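Local coordinates for protein sulfate adenylyltransferase (Allochromatium vinosum, PDB 4DNX) that catalyses the reaction of sulfate with ATP to give adenosine 5'-phosphosulfate and diphosphate, the step that activates sulfate in sulfur metabolism, at residues G42-M46 with G264-D268; F58-A62 with V120-S124; R77-V81 with V278-Y282; T138-P144 with V301-Y305; I293-D297 with F308-F314. All blocks are in the same frame, centred on the assembly; numbering follows the deposited sequence. Where two conformers were deposited one is given.

Overall arrangement
From the N terminus, helix 38-48 opens contact 1, whose loop closes only at the C-terminal part of strand 260-266 and the residues that follow. Contact 2 is nested inside that loop: residues 58-62 meet strand 119-122 within the PUA-like part. Residues 77-81 open inside contact 2's loop but close on helix 274-287, so contact 3 crosses both contact 1 and contact 2. Contact 4, between loops 138-144 and 301-305, crosses contacts 1, 3 and 5. Contact 5 is the short one, joining strand 291-294 to helix 309-316 in the Rossmann-like part. Contacts 1, 3 and 4 therefore tie the PUA-like part to the ATP-sulfurylase family region; Phe267 packing on Leu279 links contacts 1 and 3.

Contact 1 of 5, residues G42-M46 with G264-D268; sequences GNAVM and GYGFD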
# COMPACT_ATOMS: atom_id res chain seq x y z
N GLY A 42 -18.43 1.55 1.21
CA GLY A 42 -17.65 0.43 0.65
C GLY A 42 -17.73 0.42 -0.87
O GLY A 42 -16.74 0.15 -1.57
N ASN A 43 -18.91 0.73 -1.39
CA ASN A 43 -19.12 0.81 -2.84
C ASN A 43 -18.16 1.89 -3.37
O ASN A 43 -17.49 1.71 -4.43
CB ASN A 43 -20.57 1.25 -3.16
CG ASN A 43 -21.62 0.13 -2.98
OD1 ASN A 43 -21.29 -1.05 -2.91
ND2 ASN A 43 -22.90 0.51 -2.96
N ALA A 44 -18.03 3.01 -2.65
CA ALA A 44 -17.18 4.11 -3.11
C ALA A 44 -15.70 3.77 -3.07
O ALA A 44 -14.94 4.14 -3.95
CB ALA A 44 -17.43 5.41 -2.26
N VAL A 45 -15.30 3.03 -2.03
CA VAL A 45 -13.89 2.61 -1.91
C VAL A 45 -13.56 1.64 -3.06
O VAL A 45 -12.47 1.80 -3.70
CB VAL A 45 -13.61 1.97 -0.54
CG1 VAL A 45 -12.20 1.34 -0.54
CG2 VAL A 45 -13.64 3.03 0.53
N MET A 46 -14.49 0.71 -3.36
CA MET A 46 -14.27 -0.29 -4.44
C MET A 46 -14.20 0.44 -5.80
O MET A 46 -13.36 0.12 -6.66
CB MET A 46 -15.34 -1.40 -4.46
CG MET A 46 -15.31 -2.30 -3.20
SD MET A 46 -13.83 -3.39 -3.24
CE MET A 46 -14.43 -4.67 -4.28
N GLY A 264 -5.15 -7.32 0.40
CA GLY A 264 -6.48 -7.16 0.99
C GLY A 264 -7.31 -6.07 0.35
O GLY A 264 -6.78 -5.17 -0.36
N TYR A 265 -8.62 -6.12 0.61
CA TYR A 265 -9.50 -5.11 0.06
C TYR A 265 -10.59 -4.82 1.08
O TYR A 265 -10.76 -5.55 2.04
CB TYR A 265 -10.11 -5.61 -1.26
CG TYR A 265 -11.12 -6.73 -1.09
CD1 TYR A 265 -10.71 -8.01 -0.75
CD2 TYR A 265 -12.50 -6.46 -1.16
CE1 TYR A 265 -11.62 -9.00 -0.57
CE2 TYR A 265 -13.44 -7.47 -0.96
CZ TYR A 265 -12.98 -8.72 -0.65
OH TYR A 265 -13.89 -9.74 -0.49
N GLY A 266 -11.32 -3.73 0.84
CA GLY A 266 -12.39 -3.33 1.78
C GLY A 266 -13.75 -3.18 1.09
O GLY A 266 -13.88 -2.38 0.15
N PHE A 267 -14.74 -3.94 1.58
CA PHE A 267 -16.09 -3.96 1.01
C PHE A 267 -17.02 -4.75 1.98
O PHE A 267 -16.65 -5.84 2.43
CB PHE A 267 -16.08 -4.70 -0.34
CG PHE A 267 -17.44 -4.77 -1.02
CD1 PHE A 267 -18.07 -3.60 -1.47
CD2 PHE A 267 -18.06 -5.99 -1.21
CE1 PHE A 267 -19.32 -3.68 -2.12
CE2 PHE A 267 -19.29 -6.08 -1.85
CZ PHE A 267 -19.93 -4.90 -2.31
N ASP A 268 -18.19 -4.20 2.32
CA ASP A 268 -19.04 -4.92 3.30
C ASP A 268 -19.65 -6.15 2.64
O ASP A 268 -20.21 -6.06 1.55
CB ASP A 268 -20.15 -4.00 3.84
CG ASP A 268 -19.62 -2.96 4.84
OD1 ASP A 268 -18.48 -3.10 5.34
OD2 ASP A 268 -20.36 -1.99 5.15
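This is a Met-aromatic contact buried at the junction of the PUA-like part with the Rossmann-like part, where helix 38-48 meets the C-terminal part of strand 260-266, an outermost strand of the parallel sheet, and the residues that follow. The two short axes come within 9.0 Å at 134°, and Gly42 and Phe267 are the pair with the nearest CA atoms, 4.7 Å apart. Met46 is the chief side chain of the helix: its SD lies 5.2 Å from the centroid of the Tyr265 ring, at the edge and 3.9 Å from Tyr265 CD2, and 5.3 Å from the centroid of the Phe267 ring, obliquely, while its CG lies 3.5 Å from Phe267 CD1. A flexible thioether can bend between two rings, and its SD also comes to 3.5 Å from Gly266 O. The edge of the Phe267 ring faces polar atoms, with Asn43 OD1 3.4 Å from CE1 and Gly42 O 4.0 Å from CD1. Phe52 meets Phe267 edge-to-face and His227 stacks on Tyr265. The chemistry is thus dispersion plus oxygens set against the weakly positive rim of an aromatic ring, so cohesion depends on close fit rather than directed hydrogen bonds.

Contact 2 of 5, residues F58-A62 with V120-S124; sequences FMNLA and VEQVS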
# COMPACT_ATOMS: atom_id res chain seq x y z
N PHE A 58 -22.62 6.10 -8.53
CA PHE A 58 -23.81 5.42 -8.00
C PHE A 58 -24.90 5.41 -9.04
O PHE A 58 -25.05 6.37 -9.79
CB PHE A 58 -24.28 6.10 -6.72
CG PHE A 58 -23.33 5.91 -5.54
CD1 PHE A 58 -23.30 4.68 -4.85
CD2 PHE A 58 -22.48 6.92 -5.14
CE1 PHE A 58 -22.44 4.51 -3.77
CE2 PHE A 58 -21.61 6.77 -4.05
CZ PHE A 58 -21.58 5.54 -3.36
N MET A 59 -25.67 4.33 -9.04
CA MET A 59 -26.67 4.04 -10.06
C MET A 59 -27.96 4.77 -9.81
O MET A 59 -28.40 4.93 -8.67
CB MET A 59 -26.99 2.54 -10.06
CG MET A 59 -25.85 1.68 -10.49
SD MET A 59 -26.38 -0.04 -10.58
CE MET A 59 -24.79 -0.84 -10.84
N ASN A 60 -28.63 5.17 -10.91
CA ASN A 60 -30.04 5.57 -10.78
C ASN A 60 -30.94 4.32 -10.63
O ASN A 60 -30.45 3.15 -10.74
CB ASN A 60 -30.49 6.44 -11.96
CG ASN A 60 -30.41 5.73 -13.30
OD1 ASN A 60 -30.51 4.50 -13.41
ND2 ASN A 60 -30.30 6.52 -14.35
N LEU A 61 -32.22 4.54 -10.37
CA LEU A 61 -33.12 3.44 -10.10
C LEU A 61 -33.25 2.50 -11.31
O LEU A 61 -33.28 1.28 -11.15
CB LEU A 61 -34.51 3.98 -9.74
CG LEU A 61 -35.05 3.56 -8.40
CD1 LEU A 61 -36.50 4.06 -8.23
CD2 LEU A 61 -34.95 2.04 -8.18
N ALA A 62 -33.32 3.05 -12.53
CA ALA A 62 -33.41 2.15 -13.72
C ALA A 62 -32.20 1.19 -13.88
O ALA A 62 -32.36 0.01 -14.16
CB ALA A 62 -33.62 2.98 -15.01
N VAL A 120 -32.12 12.44 -8.18
CA VAL A 120 -32.52 12.13 -6.82
C VAL A 120 -33.90 11.49 -6.96
O VAL A 120 -34.84 12.13 -7.46
CB VAL A 120 -32.62 13.40 -5.94
CG1 VAL A 120 -33.21 13.06 -4.58
CG2 VAL A 120 -31.28 14.11 -5.79
N GLU A 121 -34.04 10.24 -6.52
CA GLU A 121 -35.24 9.43 -6.76
C GLU A 121 -35.74 8.76 -5.48
O GLU A 121 -34.95 8.36 -4.64
CB GLU A 121 -34.93 8.34 -7.81
CG GLU A 121 -34.47 8.88 -9.18
CD GLU A 121 -33.99 7.79 -10.15
OE1 GLU A 121 -33.00 7.14 -9.82
OE2 GLU A 121 -34.63 7.61 -11.22
N GLN A 122 -37.06 8.64 -5.32
CA GLN A 122 -37.63 7.85 -4.23
C GLN A 122 -37.85 6.42 -4.70
O GLN A 122 -38.42 6.20 -5.77
CB GLN A 122 -38.98 8.44 -3.81
CG GLN A 122 -38.93 9.93 -3.55
CD GLN A 122 -37.86 10.28 -2.51
OE1 GLN A 122 -37.72 9.59 -1.49
NE2 GLN A 122 -37.10 11.35 -2.77
N VAL A 123 -37.43 5.45 -3.90
CA VAL A 123 -37.65 4.05 -4.21
C VAL A 123 -38.93 3.53 -3.54
O VAL A 123 -39.11 3.70 -2.32
CB VAL A 123 -36.47 3.21 -3.75
CG1 VAL A 123 -36.56 1.84 -4.42
CG2 VAL A 123 -35.14 3.93 -4.10
N SER A 124 -39.82 2.93 -4.32
CA SER A 124 -41.10 2.42 -3.78
C SER A 124 -40.87 1.10 -3.04
O SER A 124 -39.84 0.44 -3.23
CB SER A 124 -42.14 2.22 -4.88
OG SER A 124 -41.75 1.08 -5.67
O HOH W 1 -33.97 5.82 -13.13
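The polar part of the contact is made by Glu121, where the start of helix 61-70 meets strand 119-122 in the PUA-like part. Leu61 N donates to Glu121 OE1 at 2.8 Å with an angle of 163°, and the other carboxylate oxygen is used through a water, which takes a hydrogen bond from Ala62 N at 2.9 Å and gives one to Glu121 OE2 at 2.7 Å. Glutamate suits the place because its long side chain, directed toward the helix, brings OE1 to the amide of Leu61 and OE2, by way of a water, to that of Ala62; these first-turn amides have no earlier helical carbonyl to bond. Asn60, at the N-cap position, serves the same end from within its own segment: its OD1 accepts from Asp63 N, while its CB lies 3.4 Å from Glu121 OE1.

The apolar part belongs to Leu61. Its CD2 meets Val123 CG1 at 4.1 Å, and its CD1 lies 3.8 Å from Gln122 O. Met131 of helix 125-136 touches both Leu61 and Val123, so the leucine fills a space shared by strand, loop and the following helix. Ser124 is the N-cap residue just before that helix.

A negative carboxylate beside the positive end of the helix dipole is electrostatically favourable, and a buried leucine next to it gives the polar link an apolar flank; together they join a helix start to the end of strand 119-122.

Contact 3 of 5, residues R77-V81 with V278-Y282; sequences RFFPV and VLHAY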
# COMPACT_ATOMS: atom_id res chain seq x y z
N ARG A 77 -24.11 -2.62 -20.30
CA ARG A 77 -22.87 -3.05 -19.60
C ARG A 77 -23.17 -4.13 -18.54
O ARG A 77 -24.16 -4.02 -17.82
CB ARG A 77 -22.16 -1.87 -18.90
CG ARG A 77 -21.43 -0.90 -19.83
CD ARG A 77 -20.90 0.34 -19.08
NE ARG A 77 -22.02 1.17 -18.62
CZ ARG A 77 -21.95 2.12 -17.69
NH1 ARG A 77 -20.81 2.41 -17.08
NH2 ARG A 77 -23.05 2.79 -17.36
N PHE A 78 -22.33 -5.17 -18.44
CA PHE A 78 -22.46 -6.16 -17.39
C PHE A 78 -22.02 -5.59 -16.02
O PHE A 78 -20.92 -5.05 -15.87
CB PHE A 78 -21.59 -7.38 -17.75
CG PHE A 78 -21.57 -8.43 -16.69
CD1 PHE A 78 -22.74 -9.15 -16.36
CD2 PHE A 78 -20.38 -8.72 -16.00
CE1 PHE A 78 -22.71 -10.15 -15.34
CE2 PHE A 78 -20.37 -9.71 -15.00
CZ PHE A 78 -21.52 -10.41 -14.67
N PHE A 79 -22.90 -5.74 -15.03
CA PHE A 79 -22.55 -5.50 -13.63
C PHE A 79 -23.53 -6.22 -12.68
O PHE A 79 -24.74 -6.03 -12.76
CB PHE A 79 -22.42 -4.02 -13.29
CG PHE A 79 -21.65 -3.80 -12.02
CD1 PHE A 79 -20.24 -3.81 -12.01
CD2 PHE A 79 -22.33 -3.70 -10.78
CE1 PHE A 79 -19.52 -3.67 -10.85
CE2 PHE A 79 -21.61 -3.57 -9.58
CZ PHE A 79 -20.17 -3.53 -9.61
N PRO A 80 -23.02 -7.08 -11.79
CA PRO A 80 -23.88 -8.05 -11.12
C PRO A 80 -24.73 -7.62 -9.95
O PRO A 80 -25.65 -8.37 -9.62
CB PRO A 80 -22.91 -9.16 -10.68
CG PRO A 80 -21.60 -8.55 -10.60
CD PRO A 80 -21.58 -7.34 -11.53
N VAL A 81 -24.45 -6.51 -9.30
CA VAL A 81 -25.30 -6.01 -8.19
C VAL A 81 -25.52 -4.50 -8.29
O VAL A 81 -24.70 -3.77 -8.81
CB VAL A 81 -24.70 -6.34 -6.77
CG1 VAL A 81 -24.47 -7.86 -6.63
CG2 VAL A 81 -23.43 -5.54 -6.52
N VAL A 278 -20.65 -13.96 -8.21
CA VAL A 278 -20.44 -13.30 -9.50
C VAL A 278 -19.73 -11.94 -9.33
O VAL A 278 -18.83 -11.58 -10.14
CB VAL A 278 -21.78 -13.13 -10.28
CG1 VAL A 278 -21.52 -12.46 -11.62
CG2 VAL A 278 -22.42 -14.54 -10.46
N LEU A 279 -20.15 -11.19 -8.32
CA LEU A 279 -19.46 -9.93 -8.01
C LEU A 279 -17.97 -10.16 -7.70
O LEU A 279 -17.09 -9.44 -8.20
CB LEU A 279 -20.15 -9.24 -6.82
CG LEU A 279 -19.55 -7.88 -6.49
CD1 LEU A 279 -19.74 -6.90 -7.69
CD2 LEU A 279 -20.21 -7.34 -5.20
N HIS A 280 -17.69 -11.19 -6.86
CA HIS A 280 -16.31 -11.62 -6.55
C HIS A 280 -15.50 -11.93 -7.79
O HIS A 280 -14.37 -11.45 -7.89
CB HIS A 280 -16.32 -12.84 -5.66
CG HIS A 280 -16.74 -12.58 -4.25
ND1 HIS A 280 -16.98 -13.61 -3.36
CD2 HIS A 280 -16.97 -11.43 -3.58
CE1 HIS A 280 -17.33 -13.10 -2.18
NE2 HIS A 280 -17.32 -11.77 -2.29
N ALA A 281 -16.07 -12.69 -8.73
CA ALA A 281 -15.38 -13.00 -9.99
C ALA A 281 -15.10 -11.72 -10.79
O ALA A 281 -13.99 -11.52 -11.33
CB ALA A 281 -16.17 -14.04 -10.81
N TYR A 282 -16.08 -10.83 -10.80
CA TYR A 282 -15.94 -9.58 -11.54
C TYR A 282 -14.74 -8.77 -11.05
O TYR A 282 -13.86 -8.39 -11.87
CB TYR A 282 -17.22 -8.79 -11.34
CG TYR A 282 -17.30 -7.50 -12.15
CD1 TYR A 282 -16.58 -6.37 -11.76
CD2 TYR A 282 -18.10 -7.43 -13.27
CE1 TYR A 282 -16.64 -5.18 -12.54
CE2 TYR A 282 -18.20 -6.28 -14.05
CZ TYR A 282 -17.45 -5.15 -13.67
OH TYR A 282 -17.54 -4.02 -14.46
O HOH W 2 -18.81 -3.93 -17.10
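An aromatic cluster seals this buried interface between the PUA-like and ATP-sulfurylase parts of the chain: a loop of the former, between helix 61-70 and strand 86-87, packs against helix 274-287 of the latter. Phe78, Phe79 and Tyr282 make up the cluster. The edge of Phe79 points to the face of Tyr282 in a T-shaped pair, with centroids 4.9 Å apart, planes at 75°, and Phe79 CD1 3.5 Å from Tyr282 CZ. Phe78 meets the same tyrosine obliquely, its CE2 3.7 Å from Tyr282 CD2, and reaches on to the helix one turn earlier, where its CZ lies 3.7 Å from Val278 CG1.

Pro80 is the inner wedge. Compact and rigid, it comes close to the backbone, with CG 3.6 Å from Leu279 CA, and its CB touches Val278 CG1 at 3.7 Å. Leu279 in turn packs by CD1 on Phe79 CZ at 3.9 Å and by CD2 on Val81 CG2 at 3.9 Å. Val278 and Tyr282, four residues apart, present neighbouring positions on one side of the helix.

Beside the tyrosine hydroxyl a water donates to Phe78 O at 2.7 Å and to Tyr282 OH at 2.9 Å, while that hydroxyl is also hydrogen-bonded to Ser53 O. Tyrosine thus joins two chemistries, a ring held by aromatic and aliphatic neighbours and a hydroxyl whose polar needs are met at the edge of the cluster.

Contact 4 of 5, residues T138-P144 with V301-Y305; sequences TSDPKHP and VGDYY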
# COMPACT_ATOMS: atom_id res chain seq x y z
N THR A 138 -34.11 -14.11 -1.51
CA THR A 138 -35.09 -14.34 -0.45
C THR A 138 -35.65 -13.00 -0.02
O THR A 138 -35.04 -11.95 -0.26
CB THR A 138 -34.45 -14.99 0.80
OG1 THR A 138 -35.48 -15.26 1.76
CG2 THR A 138 -33.42 -14.07 1.43
N SER A 139 -36.80 -13.07 0.67
CA SER A 139 -37.40 -11.88 1.25
C SER A 139 -37.32 -11.91 2.77
O SER A 139 -37.75 -10.98 3.45
CB SER A 139 -38.85 -11.75 0.77
OG SER A 139 -38.86 -11.36 -0.60
N ASP A 140 -36.75 -13.00 3.30
CA ASP A 140 -36.66 -13.22 4.75
C ASP A 140 -35.90 -12.08 5.44
O ASP A 140 -34.74 -11.86 5.14
CB ASP A 140 -35.96 -14.55 5.01
CG ASP A 140 -36.00 -14.97 6.45
OD1 ASP A 140 -36.43 -14.20 7.33
OD2 ASP A 140 -35.59 -16.12 6.70
N PRO A 141 -36.56 -11.34 6.34
CA PRO A 141 -35.84 -10.34 7.14
C PRO A 141 -34.77 -10.90 8.10
O PRO A 141 -33.99 -10.12 8.64
CB PRO A 141 -36.95 -9.66 7.96
CG PRO A 141 -38.23 -10.40 7.65
CD PRO A 141 -37.89 -11.64 6.91
N LYS A 142 -34.73 -12.21 8.30
CA LYS A 142 -33.62 -12.86 9.03
C LYS A 142 -32.29 -12.84 8.24
O LYS A 142 -31.22 -13.15 8.77
CB LYS A 142 -33.96 -14.33 9.41
CG LYS A 142 -35.05 -14.51 10.54
CD LYS A 142 -35.52 -15.99 10.67
CE LYS A 142 -36.62 -16.31 9.64
NZ LYS A 142 -37.15 -17.71 9.61
N HIS A 143 -32.34 -12.51 6.96
CA HIS A 143 -31.14 -12.55 6.15
C HIS A 143 -30.40 -11.22 6.42
O HIS A 143 -30.99 -10.14 6.28
CB HIS A 143 -31.52 -12.73 4.69
CG HIS A 143 -30.35 -12.84 3.77
ND1 HIS A 143 -29.42 -11.83 3.60
CD2 HIS A 143 -29.99 -13.83 2.92
CE1 HIS A 143 -28.52 -12.21 2.71
NE2 HIS A 143 -28.87 -13.41 2.26
N PRO A 144 -29.16 -11.29 6.87
CA PRO A 144 -28.51 -10.05 7.30
C PRO A 144 -28.26 -9.07 6.15
O PRO A 144 -28.23 -7.87 6.37
CB PRO A 144 -27.18 -10.52 7.93
CG PRO A 144 -26.90 -11.85 7.24
CD PRO A 144 -28.24 -12.46 6.96
N VAL A 301 -25.08 -17.74 3.77
CA VAL A 301 -25.56 -17.55 5.15
C VAL A 301 -26.78 -18.44 5.30
O VAL A 301 -27.48 -18.72 4.31
CB VAL A 301 -25.89 -16.04 5.43
CG1 VAL A 301 -27.02 -15.53 4.57
CG2 VAL A 301 -26.12 -15.77 6.90
N GLY A 302 -27.03 -18.91 6.53
CA GLY A 302 -28.25 -19.67 6.84
C GLY A 302 -28.45 -20.84 5.90
O GLY A 302 -27.49 -21.52 5.53
N ASP A 303 -29.69 -21.03 5.44
CA ASP A 303 -30.02 -22.15 4.58
C ASP A 303 -30.59 -21.74 3.22
O ASP A 303 -31.26 -22.51 2.56
CB ASP A 303 -30.99 -23.10 5.32
CG ASP A 303 -30.47 -24.52 5.39
OD1 ASP A 303 -29.23 -24.70 5.56
OD2 ASP A 303 -31.30 -25.45 5.27
N TYR A 304 -30.31 -20.51 2.78
CA TYR A 304 -30.97 -19.96 1.60
C TYR A 304 -30.48 -20.52 0.28
O TYR A 304 -31.23 -20.53 -0.68
CB TYR A 304 -30.84 -18.43 1.55
CG TYR A 304 -31.34 -17.78 2.79
CD1 TYR A 304 -32.72 -17.63 3.01
CD2 TYR A 304 -30.46 -17.34 3.77
CE1 TYR A 304 -33.18 -17.04 4.17
CE2 TYR A 304 -30.92 -16.75 4.95
CZ TYR A 304 -32.27 -16.59 5.12
OH TYR A 304 -32.74 -16.01 6.28
N TYR A 305 -29.22 -20.97 0.22
CA TYR A 305 -28.61 -21.38 -1.03
C TYR A 305 -28.17 -22.86 -1.04
O TYR A 305 -27.83 -23.43 -0.00
CB TYR A 305 -27.41 -20.47 -1.37
CG TYR A 305 -27.68 -19.01 -1.08
CD1 TYR A 305 -28.70 -18.32 -1.77
CD2 TYR A 305 -26.97 -18.32 -0.10
CE1 TYR A 305 -28.98 -16.96 -1.50
CE2 TYR A 305 -27.25 -16.95 0.17
CZ TYR A 305 -28.28 -16.30 -0.53
OH TYR A 305 -28.56 -14.99 -0.26
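The rotamers of a few side chains set how loop 138-144 meets loop 301-305. Tyr304, chi1 m, lays its ring along the other loop: His143 CD2 lies over one face, 3.6 Å from Tyr304 CD2, and Thr138 CG2 also lies over a face. Its hydroxyl reaches Asp140 OD2 at 2.9 Å, donating a weak hydrogen bond. Asp140, chi1 t, directs its carboxylate toward that ring edge while its OD1 accepts from Lys142 N at 2.8 Å, an Asx turn inside the type I turn from Asp140 to His143. Thr138, chi1 t, turns OG1 back to Asp140 N at 3.0 Å in an ST turn.

His143, chi1 t, is the buried centre. NE2 donates to Tyr305 OH at 3.0 Å, and ND1, on the other side of the ring, caps the start of helix 144-149 by accepting from Gly145 and Val146. Tyr305, chi1 m, brings its hydroxyl near enough for this and also bonds Tyr136 O. Val301, chi1 p, places CG1 over the imidazole face, 3.9 Å from its centroid, a CH-pi contact, and CG2 3.9 Å from Pro144 CD. Gly302, with phi 53°, fits the type II' turn from Val301 to Tyr304.

This surface contact links the PUA-like and ATP-sulfurylase parts of the chain mainly by loops. With ND1 accepting and NE2 donating, the histidine can serve both partners as a neutral imidazole protonated on NE2.

Contact 5 of 5, residues I293-D297 with F308-F314; sequences IIGRD and FDAQTIF
Strand 291-294 ends here; the start of helix 309-316 packs on Ile294, and Phe308 just before it meets Arg296. Ile293 is the extended strand residue (phi/psi -84/127°) leading into Ile294, itself extended at -129/117° with its side chain toward the helix, chi1 m and chi2 t: CG2 lies 4.1 Å from Ala310 CB, and CD1 3.6 Å from Phe314 CE1 (chi1 m, chi2 90°). A branched aliphatic chain suits a strand facing a helix, and small Ala310 permits the close approach. Ile294 O accepts from Gln311 NE2 at 3.0 Å (145°), Gln311 having chi1 m, chi2 t and chi3 -11°; its NE2 also bonds Ala330 O. Ile294 and Gln311 CA atoms lie 6.5 Å apart. At Gly295 (-99/-158°) the chain leaves the strand. Arg296 (-71/137°, chi1 and chi2 t, chi3 m, chi4 -98°) has its CA 5.6 Å from that of Phe308 and sets a guanidinium face over Phe308 CZ, 3.3 Å from NH2, which also salt-bridges Asp331. Asp297 has positive phi, 58/32°. Phe308, chi1 m and chi2 -71°, is the N-cap residue; residues 309-314 are helical (phi -57 to -84°, psi -17 to -47°), Phe308 O accepting from Gln311 N and Thr312 N at 3.0 Å.

Strand and helix form the first half of a beta-alpha-beta crossover of the Rossmann-like fold, completed by parallel strand 326-329, whose Ile327 touches Ile294 and Phe314; helix 274-287 packs against Ala310 and Ile313.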
# COMPACT_ATOMS: atom_id res chain seq x y z
N ILE A 293 -11.13 -19.29 -6.99
CA ILE A 293 -11.57 -20.52 -6.29
C ILE A 293 -12.94 -20.25 -5.63
O ILE A 293 -13.08 -19.31 -4.81
CB ILE A 293 -10.58 -20.89 -5.18
CG1 ILE A 293 -9.26 -21.35 -5.79
CG2 ILE A 293 -11.14 -22.03 -4.25
CD1 ILE A 293 -8.15 -21.57 -4.75
N ILE A 294 -13.89 -21.11 -5.92
CA ILE A 294 -15.24 -21.07 -5.30
C ILE A 294 -15.51 -22.49 -4.79
O ILE A 294 -15.58 -23.43 -5.56
CB ILE A 294 -16.33 -20.69 -6.35
CG1 ILE A 294 -16.03 -19.28 -6.89
CG2 ILE A 294 -17.82 -20.81 -5.76
CD1 ILE A 294 -17.12 -18.67 -7.74
N GLY A 295 -15.65 -22.61 -3.48
CA GLY A 295 -15.99 -23.88 -2.82
C GLY A 295 -17.46 -24.02 -2.46
O GLY A 295 -18.32 -23.34 -3.02
N ARG A 296 -17.76 -24.90 -1.50
CA ARG A 296 -19.13 -25.14 -1.04
C ARG A 296 -19.65 -23.95 -0.25
O ARG A 296 -18.91 -23.37 0.57
CB ARG A 296 -19.10 -26.37 -0.15
CG ARG A 296 -20.43 -26.85 0.38
CD ARG A 296 -20.22 -28.07 1.27
NE ARG A 296 -19.86 -29.25 0.49
CZ ARG A 296 -20.72 -30.20 0.11
NH1 ARG A 296 -22.00 -30.12 0.44
NH2 ARG A 296 -20.29 -31.22 -0.60
N ASP A 297 -20.91 -23.57 -0.50
CA ASP A 297 -21.57 -22.49 0.23
C ASP A 297 -20.86 -21.16 0.16
O ASP A 297 -20.88 -20.37 1.09
CB ASP A 297 -21.84 -22.93 1.68
CG ASP A 297 -22.91 -24.05 1.75
OD1 ASP A 297 -22.63 -25.14 2.32
OD2 ASP A 297 -24.03 -23.83 1.21
N PHE A 308 -23.67 -25.88 -4.00
CA PHE A 308 -22.89 -25.54 -5.21
C PHE A 308 -23.56 -24.53 -6.14
O PHE A 308 -23.15 -24.36 -7.29
CB PHE A 308 -22.50 -26.83 -5.96
CG PHE A 308 -21.72 -27.79 -5.10
CD1 PHE A 308 -20.41 -27.48 -4.74
CD2 PHE A 308 -22.31 -28.94 -4.60
CE1 PHE A 308 -19.68 -28.34 -3.91
CE2 PHE A 308 -21.60 -29.82 -3.79
CZ PHE A 308 -20.28 -29.51 -3.43
N ASP A 309 -24.62 -23.87 -5.65
CA ASP A 309 -25.28 -22.83 -6.44
C ASP A 309 -24.33 -21.71 -6.87
O ASP A 309 -24.47 -21.15 -7.97
CB ASP A 309 -26.50 -22.27 -5.68
CG ASP A 309 -27.67 -23.27 -5.57
OD1 ASP A 309 -27.60 -24.42 -6.10
OD2 ASP A 309 -28.71 -22.92 -4.95
N ALA A 310 -23.37 -21.37 -6.02
CA ALA A 310 -22.42 -20.31 -6.37
C ALA A 310 -21.43 -20.76 -7.46
O ALA A 310 -20.78 -19.91 -8.10
CB ALA A 310 -21.69 -19.78 -5.12
N GLN A 311 -21.29 -22.06 -7.67
CA GLN A 311 -20.54 -22.52 -8.83
C GLN A 311 -21.42 -22.54 -10.09
O GLN A 311 -21.01 -22.06 -11.15
CB GLN A 311 -19.97 -23.91 -8.57
CG GLN A 311 -19.06 -23.98 -7.34
CD GLN A 311 -18.54 -25.42 -7.08
OE1 GLN A 311 -19.01 -26.41 -7.67
NE2 GLN A 311 -17.57 -25.53 -6.19
N THR A 312 -22.62 -23.10 -9.98
CA THR A 312 -23.47 -23.34 -11.17
C THR A 312 -24.12 -22.06 -11.73
O THR A 312 -24.58 -22.05 -12.87
CB THR A 312 -24.53 -24.42 -10.94
OG1 THR A 312 -25.41 -24.02 -9.88
CG2 THR A 312 -23.84 -25.76 -10.60
N ILE A 313 -24.15 -20.99 -10.94
CA ILE A 313 -24.73 -19.73 -11.44
C ILE A 313 -23.94 -19.29 -12.69
O ILE A 313 -24.48 -18.62 -13.58
CB ILE A 313 -24.69 -18.62 -10.35
CG1 ILE A 313 -25.51 -17.40 -10.80
CG2 ILE A 313 -23.23 -18.23 -9.93
CD1 ILE A 313 -25.87 -16.44 -9.65
N PHE A 314 -22.67 -19.70 -12.78
CA PHE A 314 -21.84 -19.31 -13.93
C PHE A 314 -22.20 -20.06 -15.22
O PHE A 314 -21.86 -19.58 -16.31
CB PHE A 314 -20.33 -19.47 -13.60
CG PHE A 314 -19.84 -18.47 -12.61
CD1 PHE A 314 -19.88 -18.77 -11.26
CD2 PHE A 314 -19.37 -17.21 -13.00
CE1 PHE A 314 -19.46 -17.87 -10.31
CE2 PHE A 314 -18.94 -16.28 -12.03
CZ PHE A 314 -18.98 -16.61 -10.69